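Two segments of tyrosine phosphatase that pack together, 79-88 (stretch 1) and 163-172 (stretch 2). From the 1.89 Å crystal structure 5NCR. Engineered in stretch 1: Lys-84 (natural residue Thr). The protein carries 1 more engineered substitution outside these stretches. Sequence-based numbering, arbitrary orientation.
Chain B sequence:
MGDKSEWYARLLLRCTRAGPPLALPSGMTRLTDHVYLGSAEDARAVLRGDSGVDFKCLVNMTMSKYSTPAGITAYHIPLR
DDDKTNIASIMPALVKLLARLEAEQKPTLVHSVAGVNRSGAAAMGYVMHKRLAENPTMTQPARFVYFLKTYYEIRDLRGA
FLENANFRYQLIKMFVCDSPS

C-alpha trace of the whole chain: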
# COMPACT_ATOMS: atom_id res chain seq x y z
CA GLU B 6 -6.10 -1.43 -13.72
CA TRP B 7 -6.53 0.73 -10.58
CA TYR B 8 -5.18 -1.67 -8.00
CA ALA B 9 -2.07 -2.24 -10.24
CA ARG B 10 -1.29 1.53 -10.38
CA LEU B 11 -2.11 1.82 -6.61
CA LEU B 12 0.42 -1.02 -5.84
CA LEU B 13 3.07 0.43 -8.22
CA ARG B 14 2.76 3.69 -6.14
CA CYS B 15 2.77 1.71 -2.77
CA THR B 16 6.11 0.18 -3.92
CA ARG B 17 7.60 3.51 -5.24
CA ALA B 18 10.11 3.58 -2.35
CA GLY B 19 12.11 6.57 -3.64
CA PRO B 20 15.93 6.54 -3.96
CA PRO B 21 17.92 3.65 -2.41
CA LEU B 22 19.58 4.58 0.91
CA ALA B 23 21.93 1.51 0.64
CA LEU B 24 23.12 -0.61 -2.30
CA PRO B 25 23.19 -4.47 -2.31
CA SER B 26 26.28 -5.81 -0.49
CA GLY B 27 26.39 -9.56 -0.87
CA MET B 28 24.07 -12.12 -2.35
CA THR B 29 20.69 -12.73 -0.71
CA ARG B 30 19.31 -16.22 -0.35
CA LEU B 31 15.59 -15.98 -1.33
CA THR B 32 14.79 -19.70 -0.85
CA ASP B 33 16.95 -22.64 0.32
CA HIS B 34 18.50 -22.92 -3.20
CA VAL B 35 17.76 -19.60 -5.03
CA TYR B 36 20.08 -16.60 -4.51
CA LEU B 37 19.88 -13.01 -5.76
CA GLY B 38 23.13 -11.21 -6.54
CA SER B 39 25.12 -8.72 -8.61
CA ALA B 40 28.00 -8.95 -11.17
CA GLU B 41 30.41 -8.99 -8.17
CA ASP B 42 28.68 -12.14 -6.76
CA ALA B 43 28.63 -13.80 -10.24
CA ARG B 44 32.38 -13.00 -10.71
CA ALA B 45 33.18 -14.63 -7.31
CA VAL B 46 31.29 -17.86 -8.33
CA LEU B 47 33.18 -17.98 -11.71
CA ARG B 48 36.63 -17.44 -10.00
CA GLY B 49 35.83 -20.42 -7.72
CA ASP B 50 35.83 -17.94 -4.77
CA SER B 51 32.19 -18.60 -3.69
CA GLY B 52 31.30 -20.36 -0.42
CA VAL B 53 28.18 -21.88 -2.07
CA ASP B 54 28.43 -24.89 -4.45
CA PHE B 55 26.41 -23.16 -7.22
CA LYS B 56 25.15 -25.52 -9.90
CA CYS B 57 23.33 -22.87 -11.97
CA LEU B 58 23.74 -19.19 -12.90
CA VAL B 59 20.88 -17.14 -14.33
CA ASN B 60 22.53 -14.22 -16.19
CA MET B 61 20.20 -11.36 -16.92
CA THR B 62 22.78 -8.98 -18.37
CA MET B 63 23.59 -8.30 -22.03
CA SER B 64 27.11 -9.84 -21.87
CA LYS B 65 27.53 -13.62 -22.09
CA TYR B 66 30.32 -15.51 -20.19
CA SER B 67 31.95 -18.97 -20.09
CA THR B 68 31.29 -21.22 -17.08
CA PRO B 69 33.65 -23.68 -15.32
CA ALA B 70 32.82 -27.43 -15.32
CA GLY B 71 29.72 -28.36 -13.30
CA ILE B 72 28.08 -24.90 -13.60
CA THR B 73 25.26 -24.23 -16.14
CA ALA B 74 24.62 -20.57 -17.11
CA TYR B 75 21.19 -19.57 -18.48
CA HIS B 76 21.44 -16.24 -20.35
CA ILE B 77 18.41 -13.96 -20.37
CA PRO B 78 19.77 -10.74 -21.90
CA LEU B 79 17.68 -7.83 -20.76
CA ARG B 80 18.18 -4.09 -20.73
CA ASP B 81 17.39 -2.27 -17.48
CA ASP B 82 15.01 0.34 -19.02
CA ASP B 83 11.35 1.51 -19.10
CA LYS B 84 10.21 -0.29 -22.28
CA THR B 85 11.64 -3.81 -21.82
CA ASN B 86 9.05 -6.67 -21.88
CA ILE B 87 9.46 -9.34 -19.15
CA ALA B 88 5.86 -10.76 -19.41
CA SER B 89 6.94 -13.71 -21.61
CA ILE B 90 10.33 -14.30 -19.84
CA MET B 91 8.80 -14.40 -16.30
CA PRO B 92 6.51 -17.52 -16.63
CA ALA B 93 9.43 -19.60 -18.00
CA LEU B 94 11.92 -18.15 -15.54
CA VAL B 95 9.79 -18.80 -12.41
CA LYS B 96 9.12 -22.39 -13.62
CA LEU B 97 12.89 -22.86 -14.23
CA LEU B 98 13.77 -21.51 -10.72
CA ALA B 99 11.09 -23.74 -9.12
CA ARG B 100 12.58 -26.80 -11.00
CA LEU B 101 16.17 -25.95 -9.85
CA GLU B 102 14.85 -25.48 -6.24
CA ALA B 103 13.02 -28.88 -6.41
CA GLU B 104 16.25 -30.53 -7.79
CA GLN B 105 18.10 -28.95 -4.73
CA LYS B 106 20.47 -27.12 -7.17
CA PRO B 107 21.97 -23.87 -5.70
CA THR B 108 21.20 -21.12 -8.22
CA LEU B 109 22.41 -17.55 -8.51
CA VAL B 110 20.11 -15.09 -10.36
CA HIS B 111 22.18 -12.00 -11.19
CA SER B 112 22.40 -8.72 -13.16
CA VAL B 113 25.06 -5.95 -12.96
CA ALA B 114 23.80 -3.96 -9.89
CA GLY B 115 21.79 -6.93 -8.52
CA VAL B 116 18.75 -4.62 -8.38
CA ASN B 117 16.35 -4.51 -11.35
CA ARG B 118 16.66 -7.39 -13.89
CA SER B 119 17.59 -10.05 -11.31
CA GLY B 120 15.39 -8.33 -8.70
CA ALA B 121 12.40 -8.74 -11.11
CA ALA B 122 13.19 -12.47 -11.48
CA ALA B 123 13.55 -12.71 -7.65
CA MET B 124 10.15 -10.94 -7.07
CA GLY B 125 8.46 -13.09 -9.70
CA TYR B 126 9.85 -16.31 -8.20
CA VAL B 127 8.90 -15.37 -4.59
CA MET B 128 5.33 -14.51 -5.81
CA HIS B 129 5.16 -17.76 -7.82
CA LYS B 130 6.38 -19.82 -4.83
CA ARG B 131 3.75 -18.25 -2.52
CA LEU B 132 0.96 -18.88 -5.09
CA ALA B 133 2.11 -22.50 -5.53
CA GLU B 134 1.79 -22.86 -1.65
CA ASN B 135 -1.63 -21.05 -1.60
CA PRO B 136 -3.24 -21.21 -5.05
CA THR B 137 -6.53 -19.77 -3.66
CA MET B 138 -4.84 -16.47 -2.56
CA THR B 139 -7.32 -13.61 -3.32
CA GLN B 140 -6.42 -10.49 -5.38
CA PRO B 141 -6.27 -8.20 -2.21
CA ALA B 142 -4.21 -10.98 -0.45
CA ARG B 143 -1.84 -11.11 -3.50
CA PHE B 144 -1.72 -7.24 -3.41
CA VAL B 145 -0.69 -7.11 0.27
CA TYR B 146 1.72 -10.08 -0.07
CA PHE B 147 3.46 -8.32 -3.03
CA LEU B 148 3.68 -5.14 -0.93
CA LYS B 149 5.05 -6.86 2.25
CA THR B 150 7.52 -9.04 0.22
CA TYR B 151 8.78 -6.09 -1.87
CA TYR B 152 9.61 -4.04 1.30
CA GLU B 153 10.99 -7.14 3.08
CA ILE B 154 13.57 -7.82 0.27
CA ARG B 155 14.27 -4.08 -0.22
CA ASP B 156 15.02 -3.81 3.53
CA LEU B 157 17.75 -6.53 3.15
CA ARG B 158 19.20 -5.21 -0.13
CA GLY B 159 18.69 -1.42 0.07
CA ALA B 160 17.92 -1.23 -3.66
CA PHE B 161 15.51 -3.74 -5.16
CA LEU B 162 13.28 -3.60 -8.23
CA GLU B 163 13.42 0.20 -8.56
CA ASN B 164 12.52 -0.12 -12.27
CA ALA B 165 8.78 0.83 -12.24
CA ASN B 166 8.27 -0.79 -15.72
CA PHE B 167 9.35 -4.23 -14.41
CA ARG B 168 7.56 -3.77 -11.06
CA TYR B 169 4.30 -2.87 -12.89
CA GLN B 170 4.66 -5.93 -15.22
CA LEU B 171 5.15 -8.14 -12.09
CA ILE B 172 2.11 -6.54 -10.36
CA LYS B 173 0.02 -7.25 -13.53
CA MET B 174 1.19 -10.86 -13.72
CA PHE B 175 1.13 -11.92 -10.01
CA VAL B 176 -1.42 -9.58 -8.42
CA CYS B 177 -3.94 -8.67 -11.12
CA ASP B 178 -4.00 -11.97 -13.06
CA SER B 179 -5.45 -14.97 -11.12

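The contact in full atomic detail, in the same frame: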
# COMPACT_ATOMS: atom_id res chain seq x y z
N LEU B 79 18.68 -8.84 -20.99
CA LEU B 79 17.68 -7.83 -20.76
C LEU B 79 18.42 -6.55 -20.52
O LEU B 79 19.56 -6.56 -19.99
CB LEU B 79 16.84 -8.12 -19.51
CG LEU B 79 15.78 -9.20 -19.57
CD1 LEU B 79 15.32 -9.57 -18.20
CD2 LEU B 79 14.59 -8.78 -20.35
N ARG B 80 17.76 -5.46 -20.92
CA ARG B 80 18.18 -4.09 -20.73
C ARG B 80 17.39 -3.57 -19.53
O ARG B 80 16.19 -3.85 -19.41
CB ARG B 80 17.89 -3.22 -21.98
CG ARG B 80 18.57 -1.85 -21.90
CD ARG B 80 18.59 -1.06 -23.19
NE ARG B 80 19.30 0.21 -23.03
CZ ARG B 80 18.73 1.41 -22.95
NH1 ARG B 80 17.41 1.53 -23.04
NH2 ARG B 80 19.48 2.49 -22.80
N ASP B 81 18.07 -2.84 -18.62
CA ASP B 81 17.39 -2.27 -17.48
C ASP B 81 16.84 -0.89 -17.91
O ASP B 81 17.49 0.13 -17.73
CB ASP B 81 18.32 -2.22 -16.25
CG ASP B 81 17.70 -1.56 -15.04
OD1 ASP B 81 16.45 -1.51 -14.96
OD2 ASP B 81 18.46 -1.09 -14.16
N ASP B 82 15.66 -0.89 -18.54
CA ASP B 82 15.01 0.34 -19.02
C ASP B 82 13.48 0.32 -18.83
O ASP B 82 12.94 -0.66 -18.29
CB ASP B 82 15.40 0.67 -20.46
CG ASP B 82 14.99 -0.37 -21.48
OD1 ASP B 82 14.00 -1.08 -21.24
OD2 ASP B 82 15.61 -0.41 -22.57
N ASP B 83 12.78 1.38 -19.30
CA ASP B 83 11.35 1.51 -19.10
C ASP B 83 10.49 0.91 -20.22
O ASP B 83 9.26 1.01 -20.12
CB ASP B 83 10.95 2.98 -18.82
CG ASP B 83 11.32 3.99 -19.87
OD1 ASP B 83 12.06 3.63 -20.82
OD2 ASP B 83 10.89 5.16 -19.74
N LYS B 84 11.06 0.27 -21.23
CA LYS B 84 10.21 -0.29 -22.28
C LYS B 84 10.36 -1.80 -22.45
O LYS B 84 9.56 -2.44 -23.12
CB LYS B 84 10.41 0.47 -23.61
CG LYS B 84 9.74 1.86 -23.65
CD LYS B 84 8.20 1.79 -23.76
CE LYS B 84 7.66 2.59 -24.93
NZ LYS B 84 6.17 2.55 -24.99
N THR B 85 11.35 -2.37 -21.78
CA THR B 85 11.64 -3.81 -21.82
C THR B 85 10.45 -4.65 -21.30
O THR B 85 9.89 -4.36 -20.25
CB THR B 85 12.97 -4.10 -21.13
OG1 THR B 85 14.01 -3.66 -21.99
CG2 THR B 85 13.19 -5.56 -20.85
N ASN B 86 10.09 -5.67 -22.11
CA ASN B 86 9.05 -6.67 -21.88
C ASN B 86 9.62 -7.90 -21.15
O ASN B 86 10.53 -8.57 -21.63
CB ASN B 86 8.41 -7.07 -23.22
CG ASN B 86 7.21 -7.98 -23.09
OD1 ASN B 86 6.56 -8.05 -22.05
ND2 ASN B 86 6.87 -8.69 -24.16
N ILE B 87 9.06 -8.20 -19.98
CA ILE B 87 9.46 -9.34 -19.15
C ILE B 87 8.29 -10.32 -18.94
O ILE B 87 8.48 -11.36 -18.29
CB ILE B 87 10.12 -8.91 -17.80
CG1 ILE B 87 9.17 -8.02 -16.94
CG2 ILE B 87 11.46 -8.25 -18.04
CD1 ILE B 87 9.31 -8.16 -15.44
N ALA B 88 7.10 -9.98 -19.48
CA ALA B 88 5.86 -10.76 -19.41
C ALA B 88 5.99 -12.15 -20.02
O ALA B 88 5.36 -13.06 -19.51
CB ALA B 88 4.71 -10.01 -20.07
N GLU B 163 13.67 -1.23 -8.50
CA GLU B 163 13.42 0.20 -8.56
C GLU B 163 12.74 0.53 -9.89
O GLU B 163 11.92 1.45 -9.96
CB GLU B 163 14.75 0.99 -8.39
CG GLU B 163 15.56 0.59 -7.15
CD GLU B 163 14.85 0.79 -5.83
OE1 GLU B 163 14.14 1.81 -5.71
OE2 GLU B 163 14.97 -0.07 -4.93
N ASN B 164 13.08 -0.24 -10.93
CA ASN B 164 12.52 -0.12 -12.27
C ASN B 164 10.99 -0.34 -12.17
O ASN B 164 10.52 -1.45 -11.93
CB ASN B 164 13.17 -1.16 -13.19
CG ASN B 164 12.77 -1.06 -14.63
OD1 ASN B 164 11.61 -0.89 -14.96
ND2 ASN B 164 13.72 -1.15 -15.52
N ALA B 165 10.24 0.78 -12.31
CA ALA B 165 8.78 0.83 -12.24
C ALA B 165 8.12 0.03 -13.36
O ALA B 165 7.11 -0.60 -13.12
CB ALA B 165 8.31 2.27 -12.29
N ASN B 166 8.74 -0.02 -14.56
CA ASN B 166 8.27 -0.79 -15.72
C ASN B 166 8.18 -2.29 -15.39
O ASN B 166 7.14 -2.91 -15.61
CB ASN B 166 9.17 -0.53 -16.95
CG ASN B 166 9.13 -1.55 -18.08
OD1 ASN B 166 10.17 -2.04 -18.55
ND2 ASN B 166 7.94 -1.87 -18.56
N PHE B 167 9.24 -2.83 -14.80
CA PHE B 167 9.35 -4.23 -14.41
C PHE B 167 8.41 -4.51 -13.25
O PHE B 167 7.75 -5.54 -13.24
CB PHE B 167 10.80 -4.56 -13.96
CG PHE B 167 11.88 -4.57 -15.03
CD1 PHE B 167 11.56 -4.35 -16.37
CD2 PHE B 167 13.21 -4.83 -14.69
CE1 PHE B 167 12.57 -4.34 -17.35
CE2 PHE B 167 14.21 -4.83 -15.67
CZ PHE B 167 13.88 -4.59 -16.99
N ARG B 168 8.40 -3.61 -12.24
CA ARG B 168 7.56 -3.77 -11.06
C ARG B 168 6.09 -3.78 -11.46
O ARG B 168 5.34 -4.59 -10.94
CB ARG B 168 7.85 -2.69 -10.02
CG ARG B 168 7.62 -3.14 -8.57
CD ARG B 168 8.22 -2.18 -7.54
NE ARG B 168 7.62 -0.86 -7.64
CZ ARG B 168 8.20 0.21 -8.15
NH1 ARG B 168 9.44 0.13 -8.63
NH2 ARG B 168 7.56 1.37 -8.19
N TYR B 169 5.68 -2.92 -12.42
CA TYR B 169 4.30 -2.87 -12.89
C TYR B 169 3.97 -4.19 -13.61
O TYR B 169 2.92 -4.77 -13.34
CB TYR B 169 4.07 -1.66 -13.83
CG TYR B 169 2.66 -1.59 -14.40
CD1 TYR B 169 1.61 -1.10 -13.63
CD2 TYR B 169 2.40 -2.01 -15.70
CE1 TYR B 169 0.32 -1.01 -14.16
CE2 TYR B 169 1.11 -1.93 -16.23
CZ TYR B 169 0.07 -1.44 -15.46
OH TYR B 169 -1.20 -1.34 -15.98
N GLN B 170 4.87 -4.67 -14.50
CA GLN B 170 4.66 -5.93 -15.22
C GLN B 170 4.49 -7.12 -14.24
O GLN B 170 3.67 -7.99 -14.49
CB GLN B 170 5.79 -6.22 -16.20
CG GLN B 170 5.79 -5.29 -17.40
CD GLN B 170 6.92 -5.66 -18.34
OE1 GLN B 170 6.86 -6.64 -19.07
NE2 GLN B 170 7.97 -4.90 -18.33
N LEU B 171 5.24 -7.12 -13.14
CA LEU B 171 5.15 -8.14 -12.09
C LEU B 171 3.83 -8.02 -11.32
O LEU B 171 3.19 -9.03 -11.05
CB LEU B 171 6.35 -8.05 -11.14
CG LEU B 171 7.71 -8.45 -11.72
CD1 LEU B 171 8.83 -8.01 -10.84
CD2 LEU B 171 7.81 -9.95 -11.90
N ILE B 172 3.41 -6.79 -11.02
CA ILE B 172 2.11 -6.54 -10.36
C ILE B 172 1.02 -7.11 -11.26
O ILE B 172 0.20 -7.87 -10.78
CB ILE B 172 1.90 -5.06 -9.98
CG1 ILE B 172 2.89 -4.64 -8.87
CG2 ILE B 172 0.43 -4.75 -9.58
CD1 ILE B 172 3.16 -3.15 -8.75

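How does an irregular segment lie against a helix? Residues 79-88 form neither helix nor strand, so some of their backbone amides and carbonyls bond outside the segment, and the side chains of Asn-164, just before the helix 165-172, and Gln-170, within it, supply several partners. The backbones come nearest at Asp-83 and Asn-166, whose CA atoms are 5.1 Å apart.

What does Asn-164 do just before the helix? With chi1 t, its amide works in two directions. Asn-164 OD1 accepts from Phe-167 N at 3.1 Å, capping the helix, while Asn-164 ND2 donates both to Asp-81 OD1 at 2.8 Å and to Asp-82 O at 2.9 Å. Both of these bonds are nearly straight, and Asp-81, also t, brings its carboxylate within reach even though its CA-to-CB bond points sideways.

Why does Gln-170 suit the loop so well? The CA-to-CB bond of Gln-170 points toward the loop, and chi1 m and chi2 t extend the side chain so that its amide reaches the loop backbone and matches it: Gln-170 NE2 donates to Thr-85 O at 2.8 Å, and Gln-170 OE1 accepts from Ile-87 N at 2.8 Å. A weak bond from Ala-88 N, 3.4 Å from Gln-170 OE1, adds to this.

Where do the apolar groups meet? Ile-87 points toward the helix, chi1 p, and lays CG2 over one face of the Phe-167 ring, 4.1 Å from Phe-167 CE1; Ile-87 CD1 lies 4.1 Å from Leu-171 CG. Phe-167, chi1 m, carries its ring to the loop, where Arg-80 O sits at the ring edge, 3.4 Å from Phe-167 CZ.

What holds the loop's own shape? Asp-82, chi1 p, folds its carboxylate over the following turn: Asp-82 OD1 accepts from Thr-85 OG1 at 2.7 Å and Thr-85 N at 3.0 Å, while Asp-82 OD2 forms a salt bridge with Arg-80 NH1 at 2.7 Å. The engineered Lys-84 points away from the helix.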